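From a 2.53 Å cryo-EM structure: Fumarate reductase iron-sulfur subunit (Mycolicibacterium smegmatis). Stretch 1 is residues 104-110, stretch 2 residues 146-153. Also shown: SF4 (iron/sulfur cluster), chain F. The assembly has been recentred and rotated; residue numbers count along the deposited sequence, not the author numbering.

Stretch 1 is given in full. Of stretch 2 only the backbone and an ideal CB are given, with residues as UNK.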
ATOM      1  N   ASP B 104     -11.871  -7.847  13.644  1.00 14.82           N
ATOM      2  CA  ASP B 104     -11.300  -6.860  14.557  1.00 14.82           C
ATOM      3  C   ASP B 104      -9.785  -6.918  14.427  1.00 14.82           C
ATOM      4  O   ASP B 104      -9.105  -7.657  15.139  1.00 14.82           O
ATOM      5  CB  ASP B 104     -11.755  -7.124  15.985  1.00 14.82           C
ATOM      6  CG  ASP B 104     -11.317  -6.042  16.945  1.00 14.82           C
ATOM      7  OD1 ASP B 104     -10.967  -6.375  18.095  1.00 14.82           O
ATOM      8  OD2 ASP B 104     -11.316  -4.860  16.551  1.00 14.82           O
ATOM      9  N   VAL B 105      -9.247  -6.138  13.496  1.00 14.54           N
ATOM     10  CA  VAL B 105      -7.790  -6.041  13.326  1.00 14.54           C
ATOM     11  C   VAL B 105      -7.336  -4.900  14.231  1.00 14.54           C
ATOM     12  O   VAL B 105      -7.097  -3.767  13.810  1.00 14.54           O
ATOM     13  CB  VAL B 105      -7.389  -5.848  11.860  1.00 14.54           C
ATOM     14  CG1 VAL B 105      -7.578  -7.139  11.095  1.00 14.54           C
ATOM     15  CG2 VAL B 105      -8.221  -4.754  11.211  1.00 14.54           C
ATOM     16  N   SER B 106      -7.195  -5.218  15.512  1.00 14.59           N
ATOM     17  CA  SER B 106      -6.667  -4.285  16.496  1.00 14.59           C
ATOM     18  C   SER B 106      -5.479  -4.840  17.256  1.00 14.59           C
ATOM     19  O   SER B 106      -4.742  -4.059  17.869  1.00 14.59           O
ATOM     20  CB  SER B 106      -7.760  -3.876  17.493  1.00 14.59           C
ATOM     21  OG  SER B 106      -7.978  -4.888  18.457  1.00 14.59           O
ATOM     22  N   PHE B 107      -5.279  -6.158  17.244  1.00 14.05           N
ATOM     23  CA  PHE B 107      -4.039  -6.753  17.720  1.00 14.05           C
ATOM     24  C   PHE B 107      -2.839  -6.139  17.010  1.00 14.05           C
ATOM     25  O   PHE B 107      -1.796  -5.894  17.626  1.00 14.05           O
ATOM     26  CB  PHE B 107      -4.123  -8.270  17.510  1.00 14.05           C
ATOM     27  CG  PHE B 107      -2.800  -8.967  17.398  1.00 14.05           C
ATOM     28  CD1 PHE B 107      -2.172  -9.472  18.522  1.00 14.05           C
ATOM     29  CD2 PHE B 107      -2.204  -9.159  16.164  1.00 14.05           C
ATOM     30  CE1 PHE B 107      -0.967 -10.126  18.419  1.00 14.05           C
ATOM     31  CE2 PHE B 107      -0.996  -9.809  16.058  1.00 14.05           C
ATOM     32  CZ  PHE B 107      -0.378 -10.294  17.186  1.00 14.05           C
ATOM     33  N   ASN B 108      -2.986  -5.849  15.716  1.00 13.53           N
ATOM     34  CA  ASN B 108      -1.904  -5.237  14.956  1.00 13.53           C
ATOM     35  C   ASN B 108      -1.613  -3.820  15.432  1.00 13.53           C
ATOM     36  O   ASN B 108      -0.450  -3.442  15.605  1.00 13.53           O
ATOM     37  CB  ASN B 108      -2.252  -5.242  13.470  1.00 13.53           C
ATOM     38  CG  ASN B 108      -2.677  -6.605  12.979  1.00 13.53           C
ATOM     39  OD1 ASN B 108      -1.843  -7.470  12.736  1.00 13.53           O
ATOM     40  ND2 ASN B 108      -3.978  -6.806  12.835  1.00 13.53           N
ATOM     41  N   TYR B 109      -2.653  -3.018  15.657  1.00 13.98           N
ATOM     42  CA  TYR B 109      -2.434  -1.658  16.130  1.00 13.98           C
ATOM     43  C   TYR B 109      -1.944  -1.625  17.569  1.00 13.98           C
ATOM     44  O   TYR B 109      -1.295  -0.654  17.968  1.00 13.98           O
ATOM     45  CB  TYR B 109      -3.713  -0.841  15.969  1.00 13.98           C
ATOM     46  CG  TYR B 109      -4.065  -0.611  14.520  1.00 13.98           C
ATOM     47  CD1 TYR B 109      -3.475   0.415  13.799  1.00 13.98           C
ATOM     48  CD2 TYR B 109      -4.965  -1.436  13.866  1.00 13.98           C
ATOM     49  CE1 TYR B 109      -3.780   0.620  12.473  1.00 13.98           C
ATOM     50  CE2 TYR B 109      -5.277  -1.238  12.541  1.00 13.98           C
ATOM     51  CZ  TYR B 109      -4.682  -0.208  11.849  1.00 13.98           C
ATOM     52  OH  TYR B 109      -4.990  -0.006  10.526  1.00 13.98           O
ATOM     53  N   GLU B 110      -2.232  -2.664  18.354  1.00 16.00           N
ATOM     54  CA  GLU B 110      -1.651  -2.766  19.687  1.00 16.00           C
ATOM     55  C   GLU B 110      -0.178  -3.143  19.614  1.00 16.00           C
ATOM     56  O   GLU B 110       0.634  -2.645  20.400  1.00 16.00           O
ATOM     57  CB  GLU B 110      -2.431  -3.782  20.518  1.00 16.00           C
ATOM     58  CG  GLU B 110      -3.602  -3.181  21.267  1.00 16.00           C
ATOM     59  CD  GLU B 110      -4.802  -4.102  21.308  1.00 16.00           C
ATOM     60  OE1 GLU B 110      -5.941  -3.591  21.323  1.00 16.00           O
ATOM     61  OE2 GLU B 110      -4.609  -5.337  21.326  1.00 16.00           O
ATOM     62  N   UNK B 146       1.682  -2.046   2.550  1.00 13.29           N
ATOM     63  CA  UNK B 146       0.334  -1.572   2.833  1.00 13.29           C
ATOM     64  C   UNK B 146      -0.213  -2.455   3.945  1.00 13.29           C
ATOM     65  O   UNK B 146      -0.226  -3.684   3.829  1.00 13.29           O
ATOM     66  CB  UNK B 146      -0.558  -1.607   1.590  1.00 13.29           C
ATOM     67  N   UNK B 147      -0.619  -1.846   5.049  1.00 12.52           N
ATOM     68  CA  UNK B 147      -0.892  -2.658   6.225  1.00 12.52           C
ATOM     69  C   UNK B 147      -2.182  -3.444   6.038  1.00 12.52           C
ATOM     70  O   UNK B 147      -3.216  -3.124   6.631  1.00 12.52           O
ATOM     71  CB  UNK B 147      -0.977  -1.782   7.477  1.00 12.52           C
ATOM     72  N   UNK B 148      -2.106  -4.502   5.237  1.00 11.97           N
ATOM     73  CA  UNK B 148      -3.256  -5.362   4.988  1.00 11.97           C
ATOM     74  C   UNK B 148      -3.364  -6.412   6.090  1.00 11.97           C
ATOM     75  O   UNK B 148      -4.463  -6.829   6.460  1.00 11.97           O
ATOM     76  CB  UNK B 148      -3.147  -6.030   3.616  1.00 11.97           C
ATOM     77  N   UNK B 149      -2.215  -6.834   6.610  1.00 11.83           N
ATOM     78  CA  UNK B 149      -2.161  -7.829   7.678  1.00 11.83           C
ATOM     79  C   UNK B 149      -2.506  -9.229   7.191  1.00 11.83           C
ATOM     80  O   UNK B 149      -2.895 -10.088   7.986  1.00 11.83           O
ATOM     81  CB  UNK B 149      -3.112  -7.432   8.809  1.00 11.83           C
ATOM     82  N   UNK B 150      -2.358  -9.485   5.890  1.00 11.59           N
ATOM     83  CA  UNK B 150      -2.549 -10.838   5.382  1.00 11.59           C
ATOM     84  C   UNK B 150      -1.450 -11.766   5.881  1.00 11.59           C
ATOM     85  O   UNK B 150      -1.698 -12.946   6.155  1.00 11.59           O
ATOM     86  CB  UNK B 150      -2.584 -10.835   3.852  1.00 11.59           C
ATOM     87  N   UNK B 151      -0.254 -11.209   6.054  1.00 11.26           N
ATOM     88  CA  UNK B 151       0.871 -11.967   6.576  1.00 11.26           C
ATOM     89  C   UNK B 151       0.533 -12.372   8.007  1.00 11.26           C
ATOM     90  O   UNK B 151       0.710 -13.527   8.393  1.00 11.26           O
ATOM     91  CB  UNK B 151       2.168 -11.158   6.515  1.00 11.26           C
ATOM     92  N   UNK B 152       0.044 -11.412   8.790  1.00 11.38           N
ATOM     93  CA  UNK B 152      -0.348 -11.683  10.167  1.00 11.38           C
ATOM     94  C   UNK B 152      -1.458 -12.720  10.221  1.00 11.38           C
ATOM     95  O   UNK B 152      -1.489 -13.565  11.122  1.00 11.38           O
ATOM     96  CB  UNK B 152      -0.795 -10.394  10.860  1.00 11.38           C
ATOM     97  N   UNK B 153      -2.390 -12.657   9.270  1.00 11.84           N
ATOM     98  CA  UNK B 153      -3.482 -13.621   9.227  1.00 11.84           C
ATOM     99  C   UNK B 153      -2.982 -15.033   8.946  1.00 11.84           C
ATOM    100  O   UNK B 153      -3.448 -15.995   9.563  1.00 11.84           O
ATOM    101  CB  UNK B 153      -4.504 -13.210   8.165  1.00 11.84           C
TER
HETATM  102 FE1  SF4 F 302       2.101  -8.287   5.557  1.00 12.21          FE
HETATM  103 FE2  SF4 F 302       2.940  -7.586   2.743  1.00 12.21          FE
HETATM  104 FE3  SF4 F 302       2.465  -5.396   4.768  1.00 12.21          FE
HETATM  105 FE4  SF4 F 302       0.134  -6.977   3.678  1.00 12.21          FE
HETATM  106  S1  SF4 F 302       1.719  -5.835   2.815  1.00 12.21           S
HETATM  107  S2  SF4 F 302       0.880  -6.538   5.629  1.00 12.21           S
HETATM  108  S3  SF4 F 302       1.355  -8.727   3.605  1.00 12.21           S
HETATM  109  S4  SF4 F 302       3.686  -7.146   4.696  1.00 12.21           S

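Position 146 lies far from stretch 1: nothing there comes within 5.5 Å of its ideal CB, so the first stretch sets no preference. It is Ile-146, whose carbonyl O approaches S1 of the SF4 cluster at 3.1 Å.

At position 147 the CA-to-CB bond points toward stretch 1, with Tyr-109 OH 5.3 Å from the ideal CB. A long side chain, polar or apolar, could extend along the tyrosine ring. The deposited residue is Glu-147; its OE1 comes 4.5 Å from Tyr-109 CE1, a loose contact, and both carboxylate oxygens are hydrogen-bonded elsewhere in the structure.

Position 148 is out of reach of stretch 1, but its ideal CB sits close to the cluster, where a metal ligand is the natural expectation. Cys-148 fills this role, its SG 2.4 Å from FE4. Cys-148 SG also accepts a hydrogen bond from the backbone N of residue 150, 2.9 Å away, which ties the ligand to the start of the following helix.

Position 149 is the center of the contact. Its phi/psi of 73/22 is left-handed, a conformation easiest for glycine, with asparagine also common. Yet CB points toward stretch 1, where Val-105, Asn-108 and Tyr-109 leave room for a large, flat apolar group, so the surroundings and the backbone argue for different residues. The residue is Phe-149. With chi1 at -52° (m), its ring lies beneath Asn-108, whose CB stands 3.7 Å from the ring centroid and only 16° off the normal, a CH-pi contact. The edge of the ring is directed toward the face of Tyr-109 in an offset edge-to-face pair, planes at 81°, while Phe-149 CD2 lies 4.3 Å from Val-105 CB.

Position 150, in the helix, has nothing of stretch 1 near its CB; many side chains would do, and Leu-150 is present. Position 151 is also out of reach of stretch 1 but near the cluster, again favoring a ligand: Cys-151 binds FE1 through SG.

Position 152 faces stretch 1, with Asn-108 OD1 3.6 Å from the ideal CB and Phe-107 CE2 at 5.2 Å. An acceptor beside an aromatic edge suits a side chain carrying a donor close to CB, such as serine, threonine or asparagine, or a glutamine that bends. Gln-152 takes a bent conformation, chi1 and chi2 both m, and its NE2 donates a hydrogen bond to Asn-108 OD1 (3.1 Å) and lies near the plane of the Phe-107 ring, 3.6 Å from Phe-107 CE2.

Position 153 points sideways, so stretch 1 would accept many kinds of side chain. Asn-153 makes its side-chain hydrogen bonds elsewhere in the structure.

Stretch 2 146-153: IECFLCQN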
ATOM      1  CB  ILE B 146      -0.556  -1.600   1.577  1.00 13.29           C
ATOM      2  CG1 ILE B 146      -0.777  -3.023   1.062  1.00 13.29           C
ATOM      3  CG2 ILE B 146       0.067  -0.770   0.473  1.00 13.29           C
ATOM      4  CD1 ILE B 146      -1.983  -3.174   0.182  1.00 13.29           C
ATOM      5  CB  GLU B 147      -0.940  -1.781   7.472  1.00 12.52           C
ATOM      6  CG  GLU B 147       0.436  -1.353   7.936  1.00 12.52           C
ATOM      7  CD  GLU B 147       0.394  -0.453   9.145  1.00 12.52           C
ATOM      8  OE1 GLU B 147      -0.620   0.248   9.332  1.00 12.52           O
ATOM      9  OE2 GLU B 147       1.376  -0.448   9.912  1.00 12.52           O
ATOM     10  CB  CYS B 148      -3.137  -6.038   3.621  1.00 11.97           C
ATOM     11  SG  CYS B 148      -2.211  -7.592   3.635  1.00 11.97           S
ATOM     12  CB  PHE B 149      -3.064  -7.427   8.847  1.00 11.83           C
ATOM     13  CG  PHE B 149      -2.813  -6.037   9.350  1.00 11.83           C
ATOM     14  CD1 PHE B 149      -1.530  -5.618   9.650  1.00 11.83           C
ATOM     15  CD2 PHE B 149      -3.856  -5.144   9.506  1.00 11.83           C
ATOM     16  CE1 PHE B 149      -1.293  -4.341  10.107  1.00 11.83           C
ATOM     17  CE2 PHE B 149      -3.625  -3.867   9.963  1.00 11.83           C
ATOM     18  CZ  PHE B 149      -2.341  -3.464  10.265  1.00 11.83           C
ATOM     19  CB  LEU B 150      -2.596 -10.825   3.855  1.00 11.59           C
ATOM     20  CG  LEU B 150      -3.860 -10.257   3.210  1.00 11.59           C
ATOM     21  CD1 LEU B 150      -3.678 -10.113   1.713  1.00 11.59           C
ATOM     22  CD2 LEU B 150      -5.064 -11.118   3.523  1.00 11.59           C
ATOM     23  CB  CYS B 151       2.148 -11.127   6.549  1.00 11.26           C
ATOM     24  SG  CYS B 151       2.093  -9.650   7.589  1.00 11.26           S
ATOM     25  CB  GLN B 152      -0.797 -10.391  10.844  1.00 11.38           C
ATOM     26  CG  GLN B 152       0.178  -9.245  10.708  1.00 11.38           C
ATOM     27  CD  GLN B 152       1.227  -9.245  11.795  1.00 11.38           C
ATOM     28  OE1 GLN B 152       2.408  -9.428  11.527  1.00 11.38           O
ATOM     29  NE2 GLN B 152       0.800  -9.033  13.028  1.00 11.38           N
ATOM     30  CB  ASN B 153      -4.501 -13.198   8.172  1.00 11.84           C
ATOM     31  CG  ASN B 153      -5.661 -14.157   8.069  1.00 11.84           C
ATOM     32  OD1 ASN B 153      -6.456 -14.285   8.994  1.00 11.84           O
ATOM     33  ND2 ASN B 153      -5.765 -14.835   6.938  1.00 11.84           N
TER
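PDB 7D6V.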